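Local coordinates for NOL1/NOP2/sun family protein (Enterococcus faecium, PDB 3M4X) that probably transfers a methyl group from S-adenosylmethionine to ribosomal RNA, using a Rossmann-like methyltransferase domain in a chain that also carries a PUA-like RNA-binding domain, at residues R41-K46 with R152-S156; P47-V53 with G85-S89; M127-G131 with V155-I159. All blocks are in the same frame, centred on the assembly; numbering follows the deposited sequence.

The three contacts show how a multidomain enzyme joins its parts through a chain of neighbouring contacts. Contact 2 packs helix 49-56 against the turn before strand 88-89, within the N-terminal domain. Contact 1, the interdomain joint, carries that domain onto the end of helix 140-153 in the methyltransferase domain and touches both other contacts. Contact 3 lies inside the latter domain, where strand 158-161 begins. Along the chain, contact 2 falls wholly between the two halves of contact 1, whereas contact 3 follows contact 2 and shares Val155 and Ser156 with contact 1. Centres of contacts 1 and 2 are 8 Å apart and those of 1 and 3 are 10 Å apart; contacts 2 and 3, 18 Å between centres, do not touch.

Contact 1 of 3, residues R41-K46 with R152-S156; sequences RWNPLK and RWGVS
Asn43 and Leu45, in a type I turn running from Asn43 to Lys46, face Trp153 and Gly154 at the end of helix 140-153, with the CA atoms of Leu45 and Gly154 7.0 Å apart. The Asn43 side chain lies flat on one face of the Trp153 indole, the amide and ring planes only 12° apart. Its CG stands anti to the backbone N (chi1 -170°), which carries the amide across the ring: CB sits 3.6 Å from the centroid of the six-membered ring in a CH-pi contact, and ND2 is 3.1 Å from CD2, above the ring centre. From there ND2 donates to Trp153 O at 2.8 Å, nearly in its own amide plane, and it also bonds to Gly85 O. At the other end of the amide, OD1 accepts from Leu45 N at 2.9 Å, the donor standing above the carbonyl plane; this Asx turn, together with the two bonds of ND2, fixes the rotation of the group. Arg41 brings NH1 obliquely to CZ2 of Trp153, 3.7 Å away, with the guanidinium steeply inclined to the ring, while its NE is engaged by Gln90. Leu45 CD1 reaches Trp153 CD1 at 4.0 Å and also meets Val155 CG2. Lys46, bent at chi2, swings its end round so that NZ donates to Arg152 O at 3.1 Å; Ala84 O and Leu390 O share the same ammonium. A positive charge among carbonyls at a helix C-terminus is probably favoured by the helix dipole. Gly154, with positive phi, completes a Schellman motif, and the arrangement is that of a C-terminally capped helix of the Rossmann-like domain docked on a turn of the N-terminal domain.

Contact 2 of 3, residues P47-V53 with G85-S89; sequences PAGLDMV and GYEYS
Tyr86 reaches from the Schellman motif that ends helix 80-83 to the start of helix 49-56, joining two parts of the N-terminal domain of an RsmF-type methyltransferase. In the motif, Gly85 is the C-prime residue. The direct polar link is a hydrogen bond from Tyr86 OH to Pro47 O at 2.7 Å, in the carbonyl plane and on a lone pair, just ahead of the N-cap residue Ala48. Ala48 O lies at the ring edge.

Apolar packing gathers at the CD2 and CE2 side of the ring. Met52, a selenomethionine here, runs beside Tyr86 in the same direction, CB and CG both 3.6 Å from CE2, before its bent chain turns away. Gly49 CA comes within 3.7 Å of CE2 as well. Ile433 and Pro434 of strand 433-441 also touch the tyrosine. The next residue after Met52, Val53, packs on the loop backbone, CG2 being 3.5 Å from Tyr86 O, and both its methyls border Glu87 OE1, a buried oxygen for which the model holds no partner.

Solvent supplies the remaining link: a single water donates to Tyr86 O at 2.9 Å and, weakly, to Gly49 O.

Contact 3 of 3, residues M127-G131 with V155-I159; sequences MKGKG and VSNAI
The flat carboxamide of Asn157 stacks on the peptide group that joins Gly129 to Lys130, the two planes nearly parallel, with Gly129 C 3.4 Å from ND2. Toward the opposite side, and off to one end, the methyl CE of Met127 (selenomethionine in this crystal) approaches ND2 at 3.8 Å. ND2 approaches two backbone carbonyls: it makes a weak hydrogen bond to Gly131 O at 3.2 Å, and Lys130 O stands 3.1 Å from the same nitrogen. With chi1 at 64°, CG sits between the backbone N and the carbonyl carbon of its own residue, and this turns the amide into the loop.

What receives it is a type I' turn from Met127 to Lys130, closed by a bond of 2.9 Å from Lys130 N to Met127 O. Lys128 and Gly129 both have positive phi, so helix 118-127 ends abruptly and the chain doubles back. Gly131 also adopts backbone angles at which a CB would collide with the preceding carbonyl oxygen. Its own carbonyl O is 3.4 Å from Asn157 CB.

Two waters complete the polar contacts. One accepts from Gly129 N and donates to Asn157 OD1 at 3.2 Å, so that both ends of the carboxamide are engaged; the other donates to Gly129 O and pairs with Ser156 OG at 2.6 Å.

Asn157 thus joins the loops before two neighbouring parallel strands of the Rossmann-like sheet. The turn leads from helix 118-127 into strand 132-136, helix 140-153 makes the beta-alpha-beta crossover, and strand 158-161 runs parallel to strand 132-136. Asn157 and Ile159 bond through their backbones to Leu133, while strand 367-370 flanks strand 158-161 antiparallel.

Contact 1 of 3, residues R41-K46 with R152-S156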
loop_
_atom_site.group_PDB
_atom_site.type_symbol
_atom_site.label_atom_id
_atom_site.label_comp_id
_atom_site.label_asym_id
_atom_site.label_seq_id
_atom_site.Cartn_x
_atom_site.Cartn_y
_atom_site.Cartn_z
ATOM N N ARG A 41 8.178 3.469 7.003
ATOM C CA ARG A 41 7.755 4.832 6.701
ATOM C C ARG A 41 6.792 5.377 7.749
ATOM O O ARG A 41 5.997 4.638 8.335
ATOM C CB ARG A 41 7.063 4.897 5.335
ATOM C CG ARG A 41 7.988 4.854 4.134
ATOM C CD ARG A 41 7.179 4.905 2.840
ATOM N NE ARG A 41 6.551 3.620 2.605
ATOM C CZ ARG A 41 5.255 3.364 2.740
ATOM N NH1 ARG A 41 4.398 4.311 3.072
ATOM N NH2 ARG A 41 4.816 2.141 2.516
ATOM N N TRP A 42 6.878 6.683 7.977
ATOM C CA TRP A 42 5.869 7.379 8.738
ATOM C C TRP A 42 4.715 7.778 7.812
ATOM O O TRP A 42 4.801 7.643 6.581
ATOM C CB TRP A 42 6.461 8.587 9.499
ATOM C CG TRP A 42 7.079 9.650 8.640
ATOM C CD1 TRP A 42 8.368 9.686 8.171
ATOM C CD2 TRP A 42 6.447 10.839 8.160
ATOM N NE1 TRP A 42 8.570 10.828 7.434
ATOM C CE2 TRP A 42 7.405 11.548 7.404
ATOM C CE3 TRP A 42 5.161 11.382 8.307
ATOM C CZ2 TRP A 42 7.122 12.766 6.793
ATOM C CZ3 TRP A 42 4.882 12.589 7.699
ATOM C CH2 TRP A 42 5.857 13.272 6.952
ATOM N N ASN A 43 3.637 8.265 8.417
ATOM C CA ASN A 43 2.364 8.406 7.739
ATOM C C ASN A 43 1.835 9.843 7.786
ATOM O O ASN A 43 1.359 10.300 8.826
ATOM C CB ASN A 43 1.355 7.430 8.360
ATOM C CG ASN A 43 0.072 7.345 7.567
ATOM O OD1 ASN A 43 -0.134 8.123 6.651
ATOM N ND2 ASN A 43 -0.796 6.409 7.921
ATOM N N PRO A 44 1.937 10.559 6.655
ATOM C CA PRO A 44 1.480 11.949 6.517
ATOM C C PRO A 44 -0.041 12.052 6.579
ATOM O O PRO A 44 -0.572 13.149 6.724
ATOM C CB PRO A 44 1.951 12.358 5.116
ATOM C CG PRO A 44 2.809 11.226 4.610
ATOM C CD PRO A 44 2.500 10.013 5.403
ATOM N N LEU A 45 -0.735 10.925 6.461
ATOM C CA LEU A 45 -2.186 10.923 6.639
ATOM C C LEU A 45 -2.603 11.108 8.102
ATOM O O LEU A 45 -3.737 11.509 8.382
ATOM C CB LEU A 45 -2.797 9.640 6.080
ATOM C CG LEU A 45 -2.516 9.385 4.591
ATOM C CD1 LEU A 45 -3.057 8.033 4.171
ATOM C CD2 LEU A 45 -3.097 10.506 3.714
ATOM N N LYS A 46 -1.686 10.825 9.029
ATOM C CA LYS A 46 -2.005 10.844 10.456
ATOM C C LYS A 46 -1.761 12.202 11.122
ATOM O O LYS A 46 -0.878 12.942 10.720
ATOM C CB LYS A 46 -1.201 9.763 11.190
ATOM C CG LYS A 46 -1.459 8.341 10.704
ATOM C CD LYS A 46 -2.809 7.837 11.206
ATOM C CE LYS A 46 -3.119 6.489 10.591
ATOM N NZ LYS A 46 -4.106 5.714 11.372
ATOM N N ARG A 152 -5.567 0.218 8.742
ATOM C CA ARG A 152 -4.666 0.627 9.820
ATOM C C ARG A 152 -4.013 1.963 9.491
ATOM O O ARG A 152 -3.848 2.836 10.364
ATOM C CB ARG A 152 -3.618 -0.454 10.103
ATOM C CG ARG A 152 -2.600 -0.103 11.205
ATOM C CD ARG A 152 -1.680 -1.308 11.536
ATOM N NE ARG A 152 -0.918 -1.716 10.361
ATOM C CZ ARG A 152 0.293 -1.250 10.048
ATOM N NH1 ARG A 152 0.906 -0.364 10.836
ATOM N NH2 ARG A 152 0.893 -1.671 8.941
ATOM N N TRP A 153 -3.689 2.107 8.211
ATOM C CA TRP A 153 -2.957 3.234 7.662
ATOM C C TRP A 153 -3.865 4.438 7.597
ATOM O O TRP A 153 -3.403 5.557 7.388
ATOM C CB TRP A 153 -2.448 2.872 6.251
ATOM C CG TRP A 153 -1.334 3.738 5.713
ATOM C CD1 TRP A 153 -1.355 4.485 4.568
ATOM C CD2 TRP A 153 -0.025 3.920 6.287
ATOM N NE1 TRP A 153 -0.149 5.132 4.402
ATOM C CE2 TRP A 153 0.683 4.802 5.443
ATOM C CE3 TRP A 153 0.610 3.431 7.438
ATOM C CZ2 TRP A 153 1.993 5.204 5.709
ATOM C CZ3 TRP A 153 1.919 3.844 7.709
ATOM C CH2 TRP A 153 2.591 4.716 6.846
ATOM N N GLY A 154 -5.166 4.207 7.770
ATOM C CA GLY A 154 -6.126 5.299 7.796
ATOM C C GLY A 154 -6.579 5.804 6.436
ATOM O O GLY A 154 -6.974 6.959 6.292
ATOM N N VAL A 155 -6.548 4.935 5.434
ATOM C CA VAL A 155 -6.918 5.333 4.071
ATOM C C VAL A 155 -8.424 5.328 3.928
ATOM O O VAL A 155 -9.074 4.324 4.203
ATOM C CB VAL A 155 -6.327 4.363 3.043
ATOM C CG1 VAL A 155 -6.696 4.785 1.598
ATOM C CG2 VAL A 155 -4.822 4.265 3.237
ATOM N N SER A 156 -8.976 6.446 3.485
ATOM C CA SER A 156 -10.423 6.584 3.396
ATOM C C SER A 156 -10.969 6.521 1.972
ATOM O O SER A 156 -12.169 6.434 1.793
ATOM C CB SER A 156 -10.869 7.886 4.066
ATOM O OG SER A 156 -10.177 8.989 3.511
#

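Contact 2 of 3, residues P47-V53 with G85-S89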
loop_
_atom_site.group_PDB
_atom_site.type_symbol
_atom_site.label_atom_id
_atom_site.label_comp_id
_atom_site.label_asym_id
_atom_site.label_seq_id
_atom_site.Cartn_x
_atom_site.Cartn_y
_atom_site.Cartn_z
ATOM N N PRO A 47 -2.558 12.527 12.150
ATOM C CA PRO A 47 -2.278 13.701 12.994
ATOM C C PRO A 47 -0.863 13.637 13.566
ATOM O O PRO A 47 -0.560 12.676 14.266
ATOM C CB PRO A 47 -3.281 13.559 14.154
ATOM C CG PRO A 47 -4.355 12.655 13.658
ATOM C CD PRO A 47 -3.742 11.767 12.598
ATOM N N ALA A 48 -0.027 14.634 13.293
ATOM C CA ALA A 48 1.351 14.643 13.809
ATOM C C ALA A 48 2.107 13.353 13.514
ATOM O O ALA A 48 2.809 12.826 14.372
ATOM C CB ALA A 48 1.356 14.908 15.322
ATOM N N GLY A 49 1.957 12.828 12.307
ATOM C CA GLY A 49 2.568 11.558 11.980
ATOM C C GLY A 49 4.055 11.513 12.270
ATOM O O GLY A 49 4.537 10.626 12.971
ATOM N N LEU A 50 4.792 12.475 11.736
ATOM C CA LEU A 50 6.239 12.473 11.898
ATOM C C LEU A 50 6.636 12.789 13.335
ATOM O O LEU A 50 7.509 12.132 13.900
ATOM C CB LEU A 50 6.895 13.461 10.929
ATOM C CG LEU A 50 8.388 13.749 11.105
ATOM C CD1 LEU A 50 9.308 12.515 10.828
ATOM C CD2 LEU A 50 8.763 14.916 10.195
ATOM N N ASP A 51 6.005 13.801 13.923
ATOM C CA ASP A 51 6.332 14.181 15.296
ATOM C C ASP A 51 6.169 12.982 16.223
ATOM O O ASP A 51 7.006 12.732 17.090
ATOM C CB ASP A 51 5.458 15.343 15.781
ATOM C CG ASP A 51 5.760 15.737 17.230
ATOM O OD1 ASP A 51 6.792 15.298 17.769
ATOM O OD2 ASP A 51 4.969 16.487 17.835
HETATM N N MSE A 52 5.086 12.239 16.041
HETATM C CA MSE A 52 4.830 11.087 16.895
HETATM C C MSE A 52 5.899 10.004 16.743
HETATM O O MSE A 52 6.254 9.334 17.706
HETATM C CB MSE A 52 3.433 10.528 16.627
HETATM C CG MSE A 52 2.304 11.434 17.148
HETATM SE SE MSE A 52 2.329 11.727 19.120
HETATM C CE MSE A 52 3.384 13.364 19.192
ATOM N N VAL A 53 6.405 9.825 15.526
ATOM C CA VAL A 53 7.470 8.861 15.296
ATOM C C VAL A 53 8.804 9.329 15.893
ATOM O O VAL A 53 9.566 8.531 16.444
ATOM C CB VAL A 53 7.636 8.551 13.796
ATOM C CG1 VAL A 53 8.953 7.793 13.543
ATOM C CG2 VAL A 53 6.434 7.755 13.288
ATOM N N GLY A 85 -1.110 2.746 12.970
ATOM C CA GLY A 85 -0.766 3.051 11.590
ATOM C C GLY A 85 0.221 4.182 11.365
ATOM O O GLY A 85 0.217 4.794 10.301
ATOM N N TYR A 86 1.070 4.456 12.353
ATOM C CA TYR A 86 2.037 5.542 12.236
ATOM C C TYR A 86 3.329 5.048 11.605
ATOM O O TYR A 86 4.231 5.825 11.316
ATOM C CB TYR A 86 2.304 6.195 13.609
ATOM C CG TYR A 86 1.276 7.262 13.958
ATOM C CD1 TYR A 86 -0.068 6.950 14.060
ATOM C CD2 TYR A 86 1.660 8.586 14.152
ATOM C CE1 TYR A 86 -1.027 7.947 14.362
ATOM C CE2 TYR A 86 0.735 9.573 14.459
ATOM C CZ TYR A 86 -0.606 9.249 14.563
ATOM O OH TYR A 86 -1.508 10.235 14.862
ATOM N N GLU A 87 3.415 3.744 11.410
ATOM C CA GLU A 87 4.591 3.149 10.797
ATOM C C GLU A 87 4.179 1.997 9.929
ATOM O O GLU A 87 3.306 1.212 10.300
ATOM C CB GLU A 87 5.576 2.644 11.842
ATOM C CG GLU A 87 6.082 3.732 12.743
ATOM C CD GLU A 87 7.067 3.227 13.759
ATOM O OE1 GLU A 87 7.784 4.073 14.312
ATOM O OE2 GLU A 87 7.131 2.000 13.994
ATOM N N TYR A 88 4.807 1.925 8.763
ATOM C CA TYR A 88 4.643 0.797 7.862
ATOM C C TYR A 88 6.039 0.284 7.547
ATOM O O TYR A 88 6.874 1.028 7.026
ATOM C CB TYR A 88 3.945 1.227 6.566
ATOM C CG TYR A 88 3.323 0.073 5.832
ATOM C CD1 TYR A 88 1.980 -0.230 6.003
ATOM C CD2 TYR A 88 4.082 -0.739 4.984
ATOM C CE1 TYR A 88 1.404 -1.297 5.350
ATOM C CE2 TYR A 88 3.509 -1.810 4.325
ATOM C CZ TYR A 88 2.170 -2.084 4.518
ATOM O OH TYR A 88 1.576 -3.142 3.879
ATOM N N SER A 89 6.314 -0.967 7.887
ATOM C CA SER A 89 7.626 -1.523 7.566
ATOM C C SER A 89 7.669 -1.949 6.103
ATOM O O SER A 89 6.741 -2.570 5.596
ATOM C CB SER A 89 8.018 -2.668 8.509
ATOM O OG SER A 89 7.077 -3.720 8.465
HETATM O O HOH W 1 3.483 8.612 11.208
#

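Contact 3 of 3, residues M127-G131 with V155-I159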
loop_
_atom_site.group_PDB
_atom_site.type_symbol
_atom_site.label_atom_id
_atom_site.label_comp_id
_atom_site.label_asym_id
_atom_site.label_seq_id
_atom_site.Cartn_x
_atom_site.Cartn_y
_atom_site.Cartn_z
HETATM N N MSE A 127 -1.708 10.679 -2.063
HETATM C CA MSE A 127 -2.995 11.161 -2.547
HETATM C C MSE A 127 -3.781 11.976 -1.532
HETATM O O MSE A 127 -4.748 12.644 -1.892
HETATM C CB MSE A 127 -3.823 9.986 -3.045
HETATM C CG MSE A 127 -3.098 9.211 -4.123
HETATM SE SE MSE A 127 -4.019 7.562 -4.539
HETATM C CE MSE A 127 -5.667 8.387 -5.188
ATOM N N LYS A 128 -3.356 11.917 -0.273
ATOM C CA LYS A 128 -3.902 12.755 0.792
ATOM C C LYS A 128 -5.425 12.636 0.896
ATOM O O LYS A 128 -6.119 13.617 1.148
ATOM C CB LYS A 128 -3.472 14.210 0.590
ATOM C CG LYS A 128 -1.972 14.389 0.668
ATOM C CD LYS A 128 -1.509 15.625 -0.082
ATOM C CE LYS A 128 -1.150 16.755 0.861
ATOM N NZ LYS A 128 -0.446 17.856 0.143
ATOM N N GLY A 129 -5.926 11.422 0.696
ATOM C CA GLY A 129 -7.346 11.141 0.811
ATOM C C GLY A 129 -8.194 11.634 -0.353
ATOM O O GLY A 129 -9.413 11.504 -0.323
ATOM N N LYS A 130 -7.559 12.222 -1.362
ATOM C CA LYS A 130 -8.272 12.661 -2.571
ATOM C C LYS A 130 -8.111 11.693 -3.744
ATOM O O LYS A 130 -7.053 11.061 -3.925
ATOM C CB LYS A 130 -7.809 14.058 -2.981
ATOM C CG LYS A 130 -7.983 15.088 -1.863
ATOM C CD LYS A 130 -8.081 16.502 -2.402
ATOM C CE LYS A 130 -8.284 17.511 -1.264
ATOM N NZ LYS A 130 -8.243 18.931 -1.736
ATOM N N GLY A 131 -9.163 11.593 -4.547
ATOM C CA GLY A 131 -9.174 10.694 -5.674
ATOM C C GLY A 131 -9.620 9.311 -5.267
ATOM O O GLY A 131 -10.297 9.142 -4.264
ATOM N N VAL A 155 -6.548 4.935 5.434
ATOM C CA VAL A 155 -6.918 5.333 4.071
ATOM C C VAL A 155 -8.424 5.328 3.928
ATOM O O VAL A 155 -9.074 4.324 4.203
ATOM C CB VAL A 155 -6.327 4.363 3.043
ATOM C CG1 VAL A 155 -6.696 4.785 1.598
ATOM C CG2 VAL A 155 -4.822 4.265 3.237
ATOM N N SER A 156 -8.976 6.446 3.485
ATOM C CA SER A 156 -10.423 6.584 3.396
ATOM C C SER A 156 -10.969 6.521 1.972
ATOM O O SER A 156 -12.169 6.434 1.793
ATOM C CB SER A 156 -10.869 7.886 4.066
ATOM O OG SER A 156 -10.177 8.989 3.511
ATOM N N ASN A 157 -10.095 6.546 0.963
ATOM C CA ASN A 157 -10.545 6.595 -0.431
ATOM C C ASN A 157 -10.155 5.358 -1.265
ATOM O O ASN A 157 -10.001 5.444 -2.487
ATOM C CB ASN A 157 -10.023 7.865 -1.121
ATOM C CG ASN A 157 -8.505 7.894 -1.217
ATOM O OD1 ASN A 157 -7.818 7.197 -0.468
ATOM N ND2 ASN A 157 -7.973 8.698 -2.141
ATOM N N ALA A 158 -10.010 4.211 -0.609
ATOM C CA ALA A 158 -9.569 3.010 -1.303
ATOM C C ALA A 158 -10.687 1.987 -1.489
ATOM O O ALA A 158 -11.553 1.832 -0.628
ATOM C CB ALA A 158 -8.385 2.374 -0.578
ATOM N N ILE A 159 -10.665 1.311 -2.633
ATOM C CA ILE A 159 -11.471 0.117 -2.841
ATOM C C ILE A 159 -10.508 -1.051 -2.924
ATOM O O ILE A 159 -9.658 -1.078 -3.794
ATOM C CB ILE A 159 -12.236 0.170 -4.165
ATOM C CG1 ILE A 159 -13.120 1.414 -4.224
ATOM C CG2 ILE A 159 -13.066 -1.078 -4.333
ATOM C CD1 ILE A 159 -14.143 1.464 -3.142
HETATM O O HOH W 2 -5.259 8.789 0.658
HETATM O O HOH W 3 -11.338 10.232 1.575
#